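Local coordinates for octaprenyl-diphosphate synthase (Bacteroides thetaiotaomicron, PDB 3RMG) that makes geranylgeranyl pyrophosphate, as a trans-type polyprenyl synthase of the FPP/GGPP family that probably uses magnesium to join isoprenoid units, at the interface of chains A and B. Residues are numbered along the deposited sequence; one frame, centred on the assembly and turned at random. Chains: chain A/B, Octaprenyl-diphosphate synthase.

The interface of chains A and B. Residues chain A 30, 35, 113, 116-117, 120-121; chain B 139, 142-143, 146-147.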
ATOM      1  N   ASP A  30       4.984  16.270   6.523  1.00 97.59           N
ATOM      2  CA  ASP A  30       3.920  15.300   6.275  1.00 99.64           C
ATOM      3  C   ASP A  30       2.534  15.942   6.457  1.00100.04           C
ATOM      4  O   ASP A  30       1.755  15.516   7.309  1.00 98.97           O
ATOM      5  CB  ASP A  30       4.085  14.086   7.207  1.00100.62           C
ATOM      6  CG  ASP A  30       3.635  12.772   6.561  1.00 98.86           C
ATOM      7  OD1 ASP A  30       4.340  12.265   5.656  1.00 93.30           O
ATOM      8  OD2 ASP A  30       2.583  12.233   6.972  1.00 90.97           O
ATOM      9  N   LEU A  35      -4.793  15.665   2.050  1.00101.32           N
ATOM     10  CA  LEU A  35      -4.398  14.605   2.982  1.00102.88           C
ATOM     11  C   LEU A  35      -5.142  14.694   4.316  1.00100.56           C
ATOM     12  O   LEU A  35      -5.768  13.728   4.744  1.00100.18           O
ATOM     13  CB  LEU A  35      -2.882  14.636   3.222  1.00103.84           C
ATOM     14  CG  LEU A  35      -2.301  13.608   4.197  1.00102.17           C
ATOM     15  CD1 LEU A  35      -2.449  12.199   3.638  1.00101.90           C
ATOM     16  CD2 LEU A  35      -0.840  13.921   4.498  1.00 96.06           C
ATOM     17  N   LEU A 113      -5.275   6.575  -3.273  1.00 68.35           N
ATOM     18  CA  LEU A 113      -4.083   7.185  -2.695  1.00 74.64           C
ATOM     19  C   LEU A 113      -4.209   7.286  -1.175  1.00 71.52           C
ATOM     20  O   LEU A 113      -3.225   7.120  -0.448  1.00 71.25           O
ATOM     21  CB  LEU A 113      -3.807   8.557  -3.317  1.00 77.21           C
ATOM     22  CG  LEU A 113      -3.281   8.542  -4.759  1.00 80.18           C
ATOM     23  CD1 LEU A 113      -3.116   9.968  -5.292  1.00 71.50           C
ATOM     24  CD2 LEU A 113      -1.960   7.760  -4.860  1.00 72.40           C
ATOM     25  N   ASP A 116      -3.468   4.010   0.036  1.00 60.78           N
ATOM     26  CA  ASP A 116      -2.025   3.769  -0.043  1.00 59.78           C
ATOM     27  C   ASP A 116      -1.300   4.460   1.120  1.00 59.73           C
ATOM     28  O   ASP A 116      -0.310   3.941   1.648  1.00 56.63           O
ATOM     29  CB  ASP A 116      -1.447   4.230  -1.390  1.00 62.15           C
ATOM     30  CG  ASP A 116      -1.855   3.329  -2.555  1.00 71.88           C
ATOM     31  OD1 ASP A 116      -2.524   2.299  -2.310  1.00 74.81           O
ATOM     32  OD2 ASP A 116      -1.503   3.653  -3.720  1.00 65.12           O
ATOM     33  N   TYR A 117      -1.796   5.632   1.508  1.00 60.34           N
ATOM     34  CA  TYR A 117      -1.266   6.347   2.664  1.00 62.62           C
ATOM     35  C   TYR A 117      -1.489   5.541   3.937  1.00 59.15           C
ATOM     36  O   TYR A 117      -0.529   5.119   4.590  1.00 58.29           O
ATOM     37  CB  TYR A 117      -1.922   7.720   2.810  1.00 66.55           C
ATOM     38  CG  TYR A 117      -1.270   8.576   3.869  1.00 67.56           C
ATOM     39  CD1 TYR A 117       0.053   8.971   3.740  1.00 61.59           C
ATOM     40  CD2 TYR A 117      -1.974   8.991   4.992  1.00 72.38           C
ATOM     41  CE1 TYR A 117       0.665   9.751   4.697  1.00 67.19           C
ATOM     42  CE2 TYR A 117      -1.371   9.777   5.959  1.00 71.68           C
ATOM     43  CZ  TYR A 117      -0.048  10.152   5.805  1.00 75.53           C
ATOM     44  OH  TYR A 117       0.571  10.935   6.757  1.00 73.57           O
ATOM     45  N   ALA A 120       0.816   2.858   4.057  1.00 59.29           N
ATOM     46  CA  ALA A 120       2.193   3.211   4.390  1.00 56.34           C
ATOM     47  C   ALA A 120       2.269   3.558   5.871  1.00 48.13           C
ATOM     48  O   ALA A 120       3.156   3.101   6.592  1.00 44.74           O
ATOM     49  CB  ALA A 120       2.666   4.385   3.537  1.00 60.47           C
ATOM     50  N   THR A 121       1.335   4.376   6.331  1.00 50.04           N
ATOM     51  CA  THR A 121       1.313   4.708   7.748  1.00 52.23           C
ATOM     52  C   THR A 121       1.276   3.392   8.544  1.00 53.14           C
ATOM     53  O   THR A 121       2.054   3.205   9.497  1.00 50.40           O
ATOM     54  CB  THR A 121       0.153   5.631   8.101  1.00 55.47           C
ATOM     55  OG1 THR A 121       0.226   6.803   7.276  1.00 58.78           O
ATOM     56  CG2 THR A 121       0.229   6.045   9.571  1.00 47.33           C
TER
ATOM     57  N   SER B 139       9.264   2.959   4.438  1.00 39.32           N
ATOM     58  CA  SER B 139       7.919   3.171   4.877  1.00 40.84           C
ATOM     59  C   SER B 139       7.614   4.674   4.891  1.00 41.68           C
ATOM     60  O   SER B 139       6.567   5.107   4.399  1.00 46.86           O
ATOM     61  CB  SER B 139       7.693   2.524   6.250  1.00 37.38           C
ATOM     62  OG  SER B 139       8.566   3.073   7.225  1.00 48.58           O
ATOM     63  N   GLY B 142       7.094   5.693   1.391  1.00 44.29           N
ATOM     64  CA  GLY B 142       5.777   5.266   0.918  1.00 40.62           C
ATOM     65  C   GLY B 142       4.744   6.289   1.329  1.00 39.40           C
ATOM     66  O   GLY B 142       3.874   6.663   0.560  1.00 44.28           O
ATOM     67  N   GLN B 143       4.858   6.748   2.562  1.00 42.04           N
ATOM     68  CA  GLN B 143       4.002   7.797   3.070  1.00 51.82           C
ATOM     69  C   GLN B 143       4.098   9.054   2.220  1.00 53.64           C
ATOM     70  O   GLN B 143       3.085   9.640   1.840  1.00 51.45           O
ATOM     71  CB  GLN B 143       4.444   8.172   4.475  1.00 47.55           C
ATOM     72  CG  GLN B 143       3.838   7.356   5.553  1.00 51.98           C
ATOM     73  CD  GLN B 143       4.100   7.981   6.904  1.00 58.49           C
ATOM     74  OE1 GLN B 143       3.190   8.129   7.716  1.00 54.17           O
ATOM     75  NE2 GLN B 143       5.348   8.383   7.140  1.00 58.57           N
ATOM     76  N   ALA B 146       2.775   8.975  -1.422  1.00 60.07           N
ATOM     77  CA  ALA B 146       1.325   9.065  -1.421  1.00 61.98           C
ATOM     78  C   ALA B 146       0.916  10.514  -1.220  1.00 70.54           C
ATOM     79  O   ALA B 146       0.461  11.176  -2.156  1.00 73.75           O
ATOM     80  CB  ALA B 146       0.741   8.185  -0.337  1.00 53.06           C
ATOM     81  N   GLU B 147       1.091  11.000   0.005  1.00 75.90           N
ATOM     82  CA  GLU B 147       0.858  12.400   0.340  1.00 80.61           C
ATOM     83  C   GLU B 147       1.322  13.355  -0.768  1.00 82.69           C
ATOM     84  O   GLU B 147       0.730  14.412  -0.978  1.00 84.15           O
ATOM     85  CB  GLU B 147       1.569  12.736   1.649  1.00 81.36           C
ATOM     86  CG  GLU B 147       1.277  14.122   2.169  1.00 88.44           C
ATOM     87  CD  GLU B 147       2.520  14.807   2.708  1.00 98.70           C
ATOM     88  OE1 GLU B 147       2.435  15.413   3.797  1.00104.86           O
ATOM     89  OE2 GLU B 147       3.579  14.737   2.042  1.00 92.73           O
TER
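A:Tyr117, A:Ala120 and A:Thr121 of helix 102-128 meet B:Gln143 and B:Ala146 of the partner's helix 132-150 in a helix-on-helix patch of the two-fold symmetric interface, repeated with the chains exchanged. The homodimer matches the usual assembly of the FPP/GGPP synthase family, and the patch helps to join its two all-helical subunits. The small side chains of A:Ala120 and B:Ala146 probably allow the helices to come near: the methyl CB of A:Ala120 lies 3.7 Å from CA of B:Gln143 and also touches the carbonyl carbon of B:Gly142, while CB of B:Ala146 packs on the backbone of A:Tyr117, 4.1 Å from its CA.

B:Gln143 buries more surface than any other residue of the patch. Its CG stands anti to the carbonyl carbon (chi1 -87°) and the chain runs on extended, which carries the amide past A:Ala120 to A:Thr121. There the side-chain carbonyl OE1 accepts a long hydrogen bond from the hydroxyl OG1 of A:Thr121, 3.3 Å away. The donor lies in the carbonyl plane on a lone pair, at a C=O...donor angle of 122°.

B:Glu147 bends at chi2 toward A:Leu35 and A:Asp30, where the modelled contacts are too close and its placement is doubtful.

The phenol ring of A:Tyr117 is nearly parallel to the amide of B:Gln143, their planes 9° apart, though the amide is offset from the ring rather than stacked on it. OG1 of A:Thr121 sits over the centre of one ring face, and CD1 of A:Leu35 covers the opposite face toward the rim. The phenol OH of A:Tyr117 gives a very short hydrogen bond, 2.4 Å as modelled, to the carboxylate OD2 of A:Asp30, which is met nearly along its C-O axis; the bond links the ring to the loop before helix 33-41, although its exact length deserves caution. At the ring edge, the backbone O of B:Gln143 lies in plane, 3.6 Å from CD1 of A:Tyr117.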